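Local coordinates for protein thymidylate synthase 1 (Bacillus subtilis, PDB 1BKP) that probably catalyses the reductive methylation of dUMP to dTMP, with 5,10-methylenetetrahydrofolate as methyl donor and reductant, and works as a homodimer, at residues Lys5-Ile10 with Gly187-Val192; Phe24-Lys29 with Pro36-Ser41; His91-Trp96 with Met155-Cys160; Ile103-Gly108 with Pro149-Ala154; Met234-Phe239 with Asp270-Glu275. One frame throughout, in Å; residues are numbered along the deposited sequence.

Contact 1. Residues Lys5-Ile10 with Gly187-Val192; sequences KQYNSI and GNPFNV
Tyr7 of helix 3-17 reaches across to Asn188 and Pro189 in the first turn of helix 188-206, a buried helix-to-helix contact in the thymidylate synthase fold. The two backbones stay well apart, with Tyr7 CA and Pro189 CA 8.4 Å from each other; side chains span the gap, the tyrosine ring from one side and Asn188 and Pro189 from the other. With CG anti to the backbone N, a chi1 of 174° carries the ring toward helix 188-206. Pro189 CG packs obliquely on Tyr7 CE1 at 3.6 Å and also lies near the hydroxyl, while Leu57 touches both the tyrosine and the proline. The phenol OH is hydrogen-bonded to the carbonyl O of Met184, which fixes the far end of the ring. Asn188 turns its ND2 to OD1 of Asn182, a residue predicted to bind dUMP. Its amide lies nearly coplanar with the tyrosine ring, the planes 13° apart. The buried Asn188 OD1 finds no hydrogen-bond partner and instead meets the ring edge, 3.6 Å from Tyr7 CD1.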
# COMPACT_ATOMS: atom_id res chain seq x y z
N LYS A 5 -9.02 21.29 4.58
CA LYS A 5 -8.17 21.84 3.50
C LYS A 5 -7.68 20.81 2.51
O LYS A 5 -7.78 20.98 1.31
CB LYS A 5 -6.97 22.58 4.12
CG LYS A 5 -7.48 23.84 4.83
CD LYS A 5 -6.39 24.78 5.27
CE LYS A 5 -7.02 25.88 6.08
NZ LYS A 5 -8.10 26.49 5.25
N GLN A 6 -7.19 19.70 3.04
CA GLN A 6 -6.68 18.65 2.19
C GLN A 6 -7.75 17.98 1.46
O GLN A 6 -7.56 17.61 0.29
CB GLN A 6 -5.87 17.63 3.04
CG GLN A 6 -4.58 18.29 3.56
CD GLN A 6 -3.65 17.23 4.22
OE1 GLN A 6 -3.34 16.22 3.61
NE2 GLN A 6 -3.31 17.42 5.46
N TYR A 7 -8.90 17.77 2.13
CA TYR A 7 -10.01 17.06 1.43
C TYR A 7 -10.55 17.89 0.22
O TYR A 7 -10.72 17.38 -0.91
CB TYR A 7 -11.12 16.81 2.48
CG TYR A 7 -12.38 16.22 1.94
CD1 TYR A 7 -12.48 14.85 1.77
CD2 TYR A 7 -13.49 17.00 1.70
CE1 TYR A 7 -13.66 14.21 1.38
CE2 TYR A 7 -14.70 16.39 1.32
CZ TYR A 7 -14.79 15.00 1.14
OH TYR A 7 -15.94 14.36 0.67
N ASN A 8 -10.73 19.19 0.47
CA ASN A 8 -11.22 20.10 -0.51
C ASN A 8 -10.27 20.15 -1.70
O ASN A 8 -10.72 20.35 -2.83
CB ASN A 8 -11.36 21.50 0.06
CG ASN A 8 -12.58 21.72 0.98
OD1 ASN A 8 -12.73 22.83 1.52
ND2 ASN A 8 -13.33 20.72 1.25
N SER A 9 -8.95 20.05 -1.46
CA SER A 9 -7.95 20.06 -2.57
C SER A 9 -8.10 18.83 -3.43
O SER A 9 -8.08 18.95 -4.65
CB SER A 9 -6.48 20.11 -2.08
OG SER A 9 -6.30 21.40 -1.52
N ILE A 10 -8.26 17.67 -2.81
CA ILE A 10 -8.47 16.44 -3.59
C ILE A 10 -9.74 16.48 -4.38
O ILE A 10 -9.79 16.16 -5.60
CB ILE A 10 -8.44 15.21 -2.70
CG1 ILE A 10 -7.00 15.13 -2.08
CG2 ILE A 10 -8.81 13.91 -3.49
CD1 ILE A 10 -6.79 14.01 -1.05
N GLY A 187 -17.45 7.71 1.71
CA GLY A 187 -16.58 6.88 2.48
C GLY A 187 -15.31 7.50 3.06
O GLY A 187 -15.00 7.27 4.21
N ASN A 188 -14.62 8.32 2.29
CA ASN A 188 -13.36 8.86 2.79
C ASN A 188 -13.40 9.60 4.17
O ASN A 188 -12.54 9.30 5.07
CB ASN A 188 -12.73 9.75 1.72
CG ASN A 188 -11.41 10.33 2.17
OD1 ASN A 188 -11.34 11.50 2.48
ND2 ASN A 188 -10.33 9.53 2.04
N PRO A 189 -14.34 10.54 4.37
CA PRO A 189 -14.30 11.23 5.70
C PRO A 189 -14.47 10.32 6.88
O PRO A 189 -13.77 10.45 7.89
CB PRO A 189 -15.38 12.32 5.59
CG PRO A 189 -15.54 12.57 4.04
CD PRO A 189 -15.40 11.13 3.48
N PHE A 190 -15.34 9.32 6.73
CA PHE A 190 -15.61 8.34 7.78
C PHE A 190 -14.31 7.50 8.04
O PHE A 190 -13.93 7.25 9.19
CB PHE A 190 -16.69 7.46 7.23
CG PHE A 190 -17.19 6.40 8.16
CD1 PHE A 190 -18.28 6.66 9.04
CD2 PHE A 190 -16.68 5.12 8.08
CE1 PHE A 190 -18.82 5.62 9.78
CE2 PHE A 190 -17.24 4.06 8.85
CZ PHE A 190 -18.29 4.32 9.68
N ASN A 191 -13.70 7.00 6.97
CA ASN A 191 -12.49 6.15 7.03
C ASN A 191 -11.25 6.86 7.56
O ASN A 191 -10.55 6.32 8.41
CB ASN A 191 -12.21 5.61 5.64
CG ASN A 191 -13.11 4.45 5.27
OD1 ASN A 191 -13.56 3.64 6.15
ND2 ASN A 191 -13.36 4.33 4.00
N VAL A 192 -11.07 8.15 7.22
CA VAL A 192 -9.90 8.91 7.62
C VAL A 192 -10.00 9.13 9.16
O VAL A 192 -9.02 8.89 9.90
CB VAL A 192 -9.85 10.21 6.92
CG1 VAL A 192 -8.79 11.16 7.50
CG2 VAL A 192 -9.48 9.99 5.45

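Contact 2. Residues Phe24-Lys29 with Pro36-Ser41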
# COMPACT_ATOMS: atom_id res chain seq x y z
N PHE A 24 -17.16 2.46 -19.71
CA PHE A 24 -17.46 1.13 -19.25
C PHE A 24 -18.95 0.92 -19.06
O PHE A 24 -19.71 1.89 -18.90
CB PHE A 24 -16.71 0.86 -17.92
CG PHE A 24 -15.20 1.07 -18.03
CD1 PHE A 24 -14.44 0.28 -18.84
CD2 PHE A 24 -14.56 2.06 -17.32
CE1 PHE A 24 -13.06 0.44 -18.95
CE2 PHE A 24 -13.14 2.25 -17.41
CZ PHE A 24 -12.40 1.41 -18.24
N ASP A 25 -19.36 -0.34 -19.01
CA ASP A 25 -20.78 -0.67 -18.77
C ASP A 25 -20.92 -0.86 -17.23
O ASP A 25 -20.91 -1.96 -16.72
CB ASP A 25 -21.15 -1.93 -19.53
CG ASP A 25 -21.17 -1.70 -21.04
OD1 ASP A 25 -21.54 -0.61 -21.45
OD2 ASP A 25 -20.80 -2.61 -21.83
N VAL A 26 -21.04 0.23 -16.49
CA VAL A 26 -21.08 0.16 -15.04
C VAL A 26 -22.26 -0.64 -14.49
O VAL A 26 -23.30 -0.73 -15.08
CB VAL A 26 -20.97 1.57 -14.40
CG1 VAL A 26 -19.74 2.29 -14.97
CG2 VAL A 26 -22.27 2.39 -14.61
N ARG A 27 -22.06 -1.26 -13.36
CA ARG A 27 -23.07 -2.07 -12.77
C ARG A 27 -23.79 -1.38 -11.60
O ARG A 27 -24.71 -1.97 -11.02
CB ARG A 27 -22.48 -3.42 -12.33
N THR A 28 -23.39 -0.15 -11.28
CA THR A 28 -24.02 0.65 -10.23
C THR A 28 -25.10 1.55 -10.93
O THR A 28 -24.89 1.98 -12.08
CB THR A 28 -23.02 1.65 -9.66
OG1 THR A 28 -22.35 2.30 -10.76
CG2 THR A 28 -21.96 0.99 -8.79
N LYS A 29 -26.27 1.73 -10.28
CA LYS A 29 -27.32 2.65 -10.78
C LYS A 29 -27.96 3.48 -9.66
O LYS A 29 -27.81 3.21 -8.47
CB LYS A 29 -28.40 1.97 -11.60
CG LYS A 29 -28.93 0.71 -11.01
CD LYS A 29 -29.43 -0.17 -12.15
CE LYS A 29 -29.83 -1.54 -11.68
NZ LYS A 29 -30.52 -2.30 -12.77
N PRO A 36 -27.67 4.39 -14.99
CA PRO A 36 -26.32 4.08 -14.50
C PRO A 36 -25.63 5.20 -13.72
O PRO A 36 -25.76 6.39 -14.04
CB PRO A 36 -25.55 3.64 -15.78
CG PRO A 36 -26.32 4.19 -16.91
CD PRO A 36 -27.79 4.09 -16.43
N ALA A 37 -25.02 4.81 -12.62
CA ALA A 37 -24.33 5.76 -11.70
C ALA A 37 -22.83 5.78 -12.11
O ALA A 37 -22.13 4.78 -11.86
CB ALA A 37 -24.49 5.29 -10.24
N HIS A 38 -22.39 6.84 -12.78
CA HIS A 38 -20.99 6.91 -13.22
C HIS A 38 -20.18 7.75 -12.23
O HIS A 38 -20.79 8.45 -11.35
CB HIS A 38 -20.92 7.51 -14.63
CG HIS A 38 -21.45 6.59 -15.69
ND1 HIS A 38 -20.76 5.47 -16.11
CD2 HIS A 38 -22.62 6.58 -16.37
CE1 HIS A 38 -21.49 4.80 -17.00
NE2 HIS A 38 -22.62 5.45 -17.17
N THR A 39 -18.85 7.76 -12.39
CA THR A 39 -17.97 8.50 -11.49
C THR A 39 -16.85 9.16 -12.25
O THR A 39 -16.71 8.92 -13.46
CB THR A 39 -17.25 7.54 -10.52
OG1 THR A 39 -16.42 6.63 -11.26
CG2 THR A 39 -18.25 6.75 -9.68
N LEU A 40 -16.27 10.19 -11.63
CA LEU A 40 -15.02 10.84 -12.08
C LEU A 40 -13.94 10.30 -11.07
O LEU A 40 -14.22 10.18 -9.87
CB LEU A 40 -15.02 12.39 -11.93
CG LEU A 40 -16.05 13.16 -12.78
CD1 LEU A 40 -15.98 14.61 -12.49
CD2 LEU A 40 -15.84 12.87 -14.25
N SER A 41 -12.72 9.99 -11.54
CA SER A 41 -11.73 9.49 -10.61
C SER A 41 -10.36 9.93 -11.00
O SER A 41 -10.11 10.32 -12.16
CB SER A 41 -11.78 7.96 -10.56
OG SER A 41 -11.57 7.48 -11.88
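The backbones of Lys29 and Pro36 pair in a single beta bridge, their CA atoms 4.1 Å apart, where the loop ahead of strand 39-49 doubles back. Ala37 N donates an almost straight bond (175°) to Thr28 O, 2.9 Å away, coming from above that carbonyl's plane. The threonine closes a second link: Thr28 OG1 gives its proton to Ala37 O at 2.7 Å, in the carbonyl plane and on a lone pair. A chi1 of 48° puts this hydroxyl between its own N and carbonyl carbon, facing Ala37. A valine at Thr28 would probably leave Ala37 O without this donor and the loop held by fewer bonds. Farther along, Val26 CG2 lies over one face of the His38 ring, 3.5 Å from His38 CE1, and also meets Pro36 CB at 3.7 Å. Asp21 OD1 takes the His38 ND1 bond. Ala37 lies close to Tyr223, predicted to join a dUMP site shared between subunits, and Ala277, predicted to bind the folate. Thr28 thus satisfies both N and O of this buried alanine.

Contact 3. Residues His91-Trp96 with Met155-Cys160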
# COMPACT_ATOMS: atom_id res chain seq x y z
N HIS A 91 -26.51 -0.69 11.51
CA HIS A 91 -27.11 -1.41 10.46
C HIS A 91 -26.55 -1.16 9.10
O HIS A 91 -27.03 -1.79 8.16
CB HIS A 91 -28.59 -1.11 10.44
CG HIS A 91 -29.30 -1.69 11.59
ND1 HIS A 91 -29.68 -3.02 11.63
CD2 HIS A 91 -29.60 -1.16 12.81
CE1 HIS A 91 -30.15 -3.29 12.84
NE2 HIS A 91 -30.11 -2.18 13.57
N ILE A 92 -25.49 -0.35 8.98
CA ILE A 92 -24.94 -0.06 7.66
C ILE A 92 -24.34 -1.24 6.96
O ILE A 92 -23.94 -1.09 5.81
CB ILE A 92 -23.85 1.06 7.66
CG1 ILE A 92 -22.63 0.58 8.46
CG2 ILE A 92 -24.40 2.30 8.32
CD1 ILE A 92 -21.47 1.56 8.48
N TRP A 93 -24.11 -2.37 7.66
CA TRP A 93 -23.56 -3.53 6.95
C TRP A 93 -24.60 -4.60 6.62
O TRP A 93 -24.24 -5.68 6.13
CB TRP A 93 -22.47 -4.19 7.78
CG TRP A 93 -21.26 -3.34 7.88
CD1 TRP A 93 -21.12 -2.16 8.58
CD2 TRP A 93 -19.96 -3.66 7.37
NE1 TRP A 93 -19.80 -1.76 8.57
CE2 TRP A 93 -19.06 -2.66 7.84
CE3 TRP A 93 -19.47 -4.68 6.57
CZ2 TRP A 93 -17.70 -2.68 7.54
CZ3 TRP A 93 -18.10 -4.69 6.26
CH2 TRP A 93 -17.23 -3.69 6.75
N ASP A 94 -25.87 -4.37 7.01
CA ASP A 94 -26.91 -5.43 6.85
C ASP A 94 -27.09 -6.00 5.45
O ASP A 94 -27.28 -7.20 5.31
CB ASP A 94 -28.26 -4.94 7.32
CG ASP A 94 -28.30 -4.56 8.79
OD1 ASP A 94 -27.43 -4.96 9.59
OD2 ASP A 94 -29.28 -3.89 9.16
N GLN A 95 -26.94 -5.16 4.43
CA GLN A 95 -27.10 -5.57 3.04
C GLN A 95 -26.12 -6.66 2.66
O GLN A 95 -26.37 -7.40 1.74
CB GLN A 95 -26.84 -4.41 2.09
CG GLN A 95 -26.95 -3.02 2.71
CD GLN A 95 -26.73 -1.89 1.70
OE1 GLN A 95 -27.42 -0.86 1.73
NE2 GLN A 95 -25.76 -2.08 0.80
N TRP A 96 -24.97 -6.70 3.33
CA TRP A 96 -23.92 -7.67 3.01
C TRP A 96 -23.96 -8.93 3.80
O TRP A 96 -23.11 -9.80 3.63
CB TRP A 96 -22.57 -7.02 3.14
CG TRP A 96 -22.37 -6.12 2.01
CD1 TRP A 96 -22.20 -6.49 0.70
CD2 TRP A 96 -22.26 -4.71 2.05
NE1 TRP A 96 -21.99 -5.37 -0.08
CE2 TRP A 96 -22.01 -4.27 0.73
CE3 TRP A 96 -22.34 -3.77 3.07
CZ2 TRP A 96 -21.82 -2.94 0.41
CZ3 TRP A 96 -22.15 -2.43 2.77
CH2 TRP A 96 -21.89 -2.03 1.45
N MET A 155 -14.95 -14.17 0.83
CA MET A 155 -15.36 -12.92 1.47
C MET A 155 -16.62 -12.37 0.79
O MET A 155 -16.70 -12.35 -0.44
CB MET A 155 -14.25 -11.89 1.36
CG MET A 155 -12.90 -12.35 1.87
SD MET A 155 -11.72 -10.93 1.81
CE MET A 155 -10.30 -11.85 2.39
N ALA A 156 -17.61 -11.96 1.60
CA ALA A 156 -18.87 -11.39 1.04
C ALA A 156 -18.57 -10.06 0.36
O ALA A 156 -19.32 -9.63 -0.52
CB ALA A 156 -19.91 -11.18 2.15
N LEU A 157 -17.56 -9.35 0.89
CA LEU A 157 -17.08 -8.10 0.26
C LEU A 157 -15.53 -8.00 0.53
O LEU A 157 -15.08 -8.42 1.59
CB LEU A 157 -17.71 -6.84 0.84
CG LEU A 157 -18.20 -6.78 2.29
CD1 LEU A 157 -17.35 -7.62 3.28
CD2 LEU A 157 -18.34 -5.32 2.73
N THR A 158 -14.77 -7.46 -0.42
CA THR A 158 -13.35 -7.29 -0.23
C THR A 158 -13.19 -5.92 0.38
O THR A 158 -13.78 -4.95 -0.09
CB THR A 158 -12.55 -7.36 -1.53
OG1 THR A 158 -13.03 -6.33 -2.42
CG2 THR A 158 -12.65 -8.79 -2.18
N PRO A 159 -12.35 -5.79 1.38
CA PRO A 159 -12.12 -4.52 2.07
C PRO A 159 -11.58 -3.35 1.27
O PRO A 159 -10.81 -3.55 0.34
CB PRO A 159 -11.11 -4.91 3.18
CG PRO A 159 -10.24 -6.00 2.43
CD PRO A 159 -11.34 -6.81 1.69
N CYS A 160 -12.08 -2.15 1.56
CA CYS A 160 -11.56 -0.94 0.96
C CYS A 160 -10.27 -0.55 1.68
O CYS A 160 -9.24 -0.38 1.04
CB CYS A 160 -12.52 0.25 1.02
SG CYS A 160 -13.84 0.16 -0.30
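Leu157 CD2 touches two tryptophans in the angle between them, 3.6 Å from Trp93 CZ3 and 4.0 Å from Trp96 CD2. Over Trp96 the methyl makes a CH-pi contact, 4.2 Å from the centroid of the five-membered ring and 16° off its normal; its approach to Trp93 is oblique. Both indoles cross the leucine at roughly a right angle. The leucine's chi1 of 29° and chi2 of 34° are both off the staggered values, which suggests some strain. At the side, Ala156 CB packs against the carbonyl Trp96 O at 3.8 Å. In the next shell, Trp93 NE1 is hydrogen-bonded to Glu70 OE1, and its ring meets Trp73 and Tyr107 edge-to-face. A type I turn from His91 to Asp94 is tied by the bond from His91 ND1 to Asp94 OD2 (2.6 Å), made to the syn lone pair. The second loop leads through Thr158 and Pro159, whose carbonyls are gripped by Arg180, to the catalytic nucleophile Cys160, so this aromatic packing borders the thymidylate synthase active site.

Contact 4. Residues Ile103-Gly108 with Pro149-Ala154; sequences IGHAYG and PDELDA
Two loops, one leading into helix 108-112 and the other into strand 161-169, are clasped here through His105 by one backbone and one side-chain bond. His105 N donates to Ala154 O at 2.9 Å (171°). Gly104 precedes it with backbone angles that suit glycine, and its CA lies 3.4 Å from the same oxygen, where a beta carbon would clash. The imidazole then gives its ND1 proton to Glu151 OE2, 2.7 Å away and nearly straight at 168°. The acceptor sits in the ring plane but is met from above the carboxylate, the two planes being 69° apart. His105 is also the centre of an inverse gamma turn. Glu151 OE1 pairs with Lys113 and Gln110, which would favour a charged carboxylate. With an alanine replacing Glu151, His105 ND1 would probably lose its acceptor, leaving the imidazole freer to turn and Lys113 with one carboxylate fewer. Phe109 stacks on the imidazole, while Asp150 and Asp153 make salt bridges to Lys113 and Arg116 of the second subunit.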
# COMPACT_ATOMS: atom_id res chain seq x y z
N ILE A 103 -20.09 -11.91 7.26
CA ILE A 103 -19.64 -11.32 5.99
C ILE A 103 -18.59 -12.24 5.40
O ILE A 103 -17.83 -11.85 4.59
CB ILE A 103 -19.14 -9.80 6.10
CG1 ILE A 103 -18.15 -9.65 7.26
CG2 ILE A 103 -20.38 -8.92 6.26
CD1 ILE A 103 -17.29 -8.37 7.27
N GLY A 104 -18.60 -13.52 5.79
CA GLY A 104 -17.62 -14.44 5.26
C GLY A 104 -16.28 -14.24 5.97
O GLY A 104 -16.20 -13.69 7.03
N HIS A 105 -15.21 -14.56 5.29
CA HIS A 105 -13.90 -14.51 5.91
C HIS A 105 -13.20 -13.18 5.68
O HIS A 105 -12.11 -13.18 5.22
CB HIS A 105 -13.09 -15.67 5.32
CG HIS A 105 -13.51 -17.01 5.83
ND1 HIS A 105 -12.74 -18.13 5.69
CD2 HIS A 105 -14.62 -17.39 6.53
CE1 HIS A 105 -13.34 -19.16 6.28
NE2 HIS A 105 -14.48 -18.74 6.80
N ALA A 106 -13.92 -12.08 5.85
CA ALA A 106 -13.43 -10.72 5.63
C ALA A 106 -13.29 -9.95 6.91
O ALA A 106 -13.82 -10.30 8.01
CB ALA A 106 -14.39 -10.05 4.78
N TYR A 107 -12.60 -8.85 6.78
CA TYR A 107 -12.39 -7.92 7.84
C TYR A 107 -11.99 -8.50 9.17
O TYR A 107 -10.86 -8.99 9.31
CB TYR A 107 -13.61 -6.97 7.96
CG TYR A 107 -13.75 -5.93 6.86
CD1 TYR A 107 -13.10 -4.69 6.96
CD2 TYR A 107 -14.56 -6.15 5.75
CE1 TYR A 107 -13.25 -3.68 5.99
CE2 TYR A 107 -14.72 -5.12 4.78
CZ TYR A 107 -14.07 -3.91 4.92
OH TYR A 107 -14.22 -2.89 3.99
N GLY A 108 -12.85 -8.34 10.17
CA GLY A 108 -12.56 -8.88 11.47
C GLY A 108 -12.11 -10.32 11.49
O GLY A 108 -11.28 -10.66 12.28
N PRO A 149 -4.89 -13.25 -0.01
CA PRO A 149 -5.10 -13.83 -1.36
C PRO A 149 -5.76 -15.22 -1.42
O PRO A 149 -6.43 -15.53 -2.37
CB PRO A 149 -3.69 -13.78 -2.00
CG PRO A 149 -2.74 -13.81 -0.76
CD PRO A 149 -3.45 -13.10 0.34
N ASP A 150 -5.61 -15.98 -0.35
CA ASP A 150 -6.13 -17.34 -0.31
C ASP A 150 -7.61 -17.35 0.01
O ASP A 150 -8.28 -18.35 -0.21
CB ASP A 150 -5.45 -18.12 0.82
CG ASP A 150 -4.07 -18.61 0.46
OD1 ASP A 150 -3.76 -18.86 -0.69
OD2 ASP A 150 -3.28 -18.81 1.36
N GLU A 151 -8.12 -16.24 0.49
CA GLU A 151 -9.50 -16.24 0.94
C GLU A 151 -10.41 -15.20 0.32
O GLU A 151 -11.59 -15.12 0.73
CB GLU A 151 -9.54 -16.10 2.49
CG GLU A 151 -8.82 -17.24 3.17
CD GLU A 151 -9.39 -17.52 4.59
OE1 GLU A 151 -9.07 -16.85 5.56
OE2 GLU A 151 -10.22 -18.43 4.68
N LEU A 152 -9.97 -14.56 -0.75
CA LEU A 152 -10.82 -13.51 -1.37
C LEU A 152 -12.20 -14.05 -1.81
O LEU A 152 -13.24 -13.42 -1.57
CB LEU A 152 -10.11 -12.88 -2.59
CG LEU A 152 -8.83 -12.13 -2.21
CD1 LEU A 152 -7.97 -11.73 -3.47
CD2 LEU A 152 -9.22 -10.92 -1.30
N ASP A 153 -12.22 -15.30 -2.25
CA ASP A 153 -13.47 -15.85 -2.75
C ASP A 153 -14.41 -16.20 -1.63
O ASP A 153 -15.57 -16.42 -1.88
CB ASP A 153 -13.23 -17.07 -3.64
CG ASP A 153 -12.55 -16.72 -4.93
OD1 ASP A 153 -12.85 -15.63 -5.51
OD2 ASP A 153 -11.70 -17.49 -5.35
N ALA A 154 -13.90 -16.28 -0.43
CA ALA A 154 -14.73 -16.59 0.72
C ALA A 154 -15.21 -15.33 1.44
O ALA A 154 -15.74 -15.39 2.58
CB ALA A 154 -13.95 -17.47 1.65

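Contact 5. Residues Met234-Phe239 with Asp270-Glu275; sequences MEREQF and DKLLFE
Arg236 brings its guanidinium against the loop 270-275, and the close part of the contact is polar. Arg236 NH2 donates to Asp270 O at 2.6 Å, on a lone pair in the carbonyl plane, with 159° at the hydrogen. The chain reaches this point by bending at chi2 and chi3, the latter 90°. Leu272 CD1 lies over one guanidinium face, 3.8 Å from Arg236 NH2, and Asp270 N lies over the opposite face, so the flat group is sandwiched between a methyl and a backbone amide. Arg236 NH2 also donates to Thr59 O, a second carbonyl that helps fix its rotation. The outer side is looser: the Asp270 carboxylate belongs to an exposed residue, and its OD2 is 5.7 Å from Arg236 NH1, too far for a salt bridge though the charges may still attract. Away from the active site, the contact joins the C-terminal end of helix 227-235 and the residues after it to the loop following strand 261-264. Leu272 rests on Asn229 and Gln233 of that helix, and Met234 and Gln238 reach helix 3-17.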
# COMPACT_ATOMS: atom_id res chain seq x y z
N MET A 234 -17.35 22.82 -0.37
CA MET A 234 -16.13 23.52 -0.55
C MET A 234 -16.18 24.99 -0.27
O MET A 234 -15.15 25.56 -0.01
CB MET A 234 -15.56 23.25 -1.93
CG MET A 234 -14.84 21.88 -1.94
SD MET A 234 -14.10 21.51 -3.46
CE MET A 234 -15.41 21.77 -4.72
N GLU A 235 -17.34 25.62 -0.44
CA GLU A 235 -17.48 27.05 -0.20
C GLU A 235 -17.90 27.34 1.21
O GLU A 235 -18.05 28.48 1.58
CB GLU A 235 -18.57 27.68 -1.10
CG GLU A 235 -18.38 27.66 -2.62
CD GLU A 235 -19.71 28.03 -3.42
OE1 GLU A 235 -20.69 28.65 -2.88
OE2 GLU A 235 -19.77 27.69 -4.63
N ARG A 236 -18.11 26.31 2.01
CA ARG A 236 -18.53 26.54 3.39
C ARG A 236 -17.45 26.99 4.36
O ARG A 236 -16.23 26.82 4.14
CB ARG A 236 -19.20 25.26 3.90
CG ARG A 236 -20.66 25.44 4.04
CD ARG A 236 -21.52 24.40 3.43
NE ARG A 236 -21.84 23.30 4.26
CZ ARG A 236 -23.02 22.64 4.45
NH1 ARG A 236 -24.26 22.87 3.96
NH2 ARG A 236 -22.83 21.47 5.04
N GLU A 237 -17.89 27.63 5.43
CA GLU A 237 -16.99 28.07 6.47
C GLU A 237 -16.32 26.84 7.11
O GLU A 237 -16.95 25.77 7.18
CB GLU A 237 -17.85 28.87 7.48
CG GLU A 237 -17.16 29.68 8.52
CD GLU A 237 -18.03 30.86 8.97
OE1 GLU A 237 -19.19 30.62 9.35
OE2 GLU A 237 -17.54 32.02 8.92
N GLN A 238 -15.06 26.95 7.54
CA GLN A 238 -14.33 25.84 8.22
C GLN A 238 -14.11 26.29 9.73
O GLN A 238 -13.66 27.41 9.98
CB GLN A 238 -12.97 25.56 7.56
CG GLN A 238 -13.13 25.13 6.08
CD GLN A 238 -11.84 25.01 5.34
OE1 GLN A 238 -10.77 25.04 5.91
NE2 GLN A 238 -11.93 24.89 4.03
N PHE A 239 -14.33 25.38 10.67
CA PHE A 239 -14.20 25.64 12.08
C PHE A 239 -12.96 24.95 12.59
O PHE A 239 -12.29 24.24 11.85
CB PHE A 239 -15.42 25.08 12.76
CG PHE A 239 -16.70 25.85 12.37
CD1 PHE A 239 -16.72 27.26 12.41
CD2 PHE A 239 -17.77 25.19 11.77
CE1 PHE A 239 -17.77 27.99 11.85
CE2 PHE A 239 -18.83 25.91 11.22
CZ PHE A 239 -18.81 27.31 11.27
N ASP A 270 -24.34 22.35 8.04
CA ASP A 270 -25.63 21.64 7.93
C ASP A 270 -25.65 20.39 7.05
O ASP A 270 -24.85 20.25 6.07
CB ASP A 270 -26.68 22.66 7.50
CG ASP A 270 -26.96 23.75 8.59
OD1 ASP A 270 -26.65 23.53 9.78
OD2 ASP A 270 -27.51 24.81 8.25
N LYS A 271 -26.68 19.57 7.24
CA LYS A 271 -26.77 18.32 6.55
C LYS A 271 -27.00 18.45 5.10
O LYS A 271 -27.80 19.31 4.66
CB LYS A 271 -27.94 17.52 7.16
CG LYS A 271 -28.15 16.18 6.52
CD LYS A 271 -27.76 15.20 7.54
CE LYS A 271 -28.11 13.81 7.13
NZ LYS A 271 -27.15 12.93 7.87
N LEU A 272 -26.31 17.62 4.35
CA LEU A 272 -26.47 17.59 2.89
C LEU A 272 -26.93 16.17 2.60
O LEU A 272 -26.36 15.26 3.17
CB LEU A 272 -25.09 17.74 2.21
CG LEU A 272 -24.42 19.09 2.38
CD1 LEU A 272 -22.91 18.97 2.12
CD2 LEU A 272 -25.13 20.11 1.41
N LEU A 273 -27.87 15.98 1.68
CA LEU A 273 -28.37 14.64 1.39
C LEU A 273 -27.70 14.20 0.06
O LEU A 273 -27.75 14.89 -0.91
CB LEU A 273 -29.91 14.69 1.13
CG LEU A 273 -30.87 14.69 2.37
CD1 LEU A 273 -30.31 15.38 3.46
CD2 LEU A 273 -32.25 15.26 2.06
N PHE A 274 -27.04 13.06 0.07
CA PHE A 274 -26.41 12.53 -1.14
C PHE A 274 -27.23 11.35 -1.65
O PHE A 274 -27.54 10.40 -0.93
CB PHE A 274 -25.02 12.02 -0.74
CG PHE A 274 -24.08 13.10 -0.34
CD1 PHE A 274 -23.30 13.76 -1.32
CD2 PHE A 274 -23.94 13.48 0.98
CE1 PHE A 274 -22.41 14.75 -1.04
CE2 PHE A 274 -23.02 14.51 1.30
CZ PHE A 274 -22.26 15.13 0.28
N GLU A 275 -27.58 11.42 -2.91
CA GLU A 275 -28.31 10.39 -3.64
C GLU A 275 -27.61 9.05 -3.46
O GLU A 275 -26.39 8.96 -3.54
CB GLU A 275 -28.28 10.75 -5.13
CG GLU A 275 -28.71 12.24 -5.59
CD GLU A 275 -27.93 13.50 -5.00
OE1 GLU A 275 -26.72 13.50 -4.61
OE2 GLU A 275 -28.58 14.56 -4.96

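Along the chain, contact 1 closes a long loop that encloses contacts 2, 3 and 4, with contact 4 nested inside contact 3; contact 5 follows in series. Strand 39-49 of contact 2 and strand 161-169, which follows the loop of contacts 3 and 4, belong to the same six-stranded mixed sheet. Contacts 3 and 4, centres about 11 Å apart, touch directly, Ile103 with Ala156 and Tyr107 with Trp93, Pro159 and Cys160, linking the catalytic cysteine's loop to the dimer-facing region. Contacts 1 and 5, about 13 Å between centres, meet through Lys5 and Gln238. Contacts 4 and 5 are the farthest apart, about 36 Å between centres. Contacts 2, 3 and 4 all reach the second subunit; contacts 1 and 5 do not.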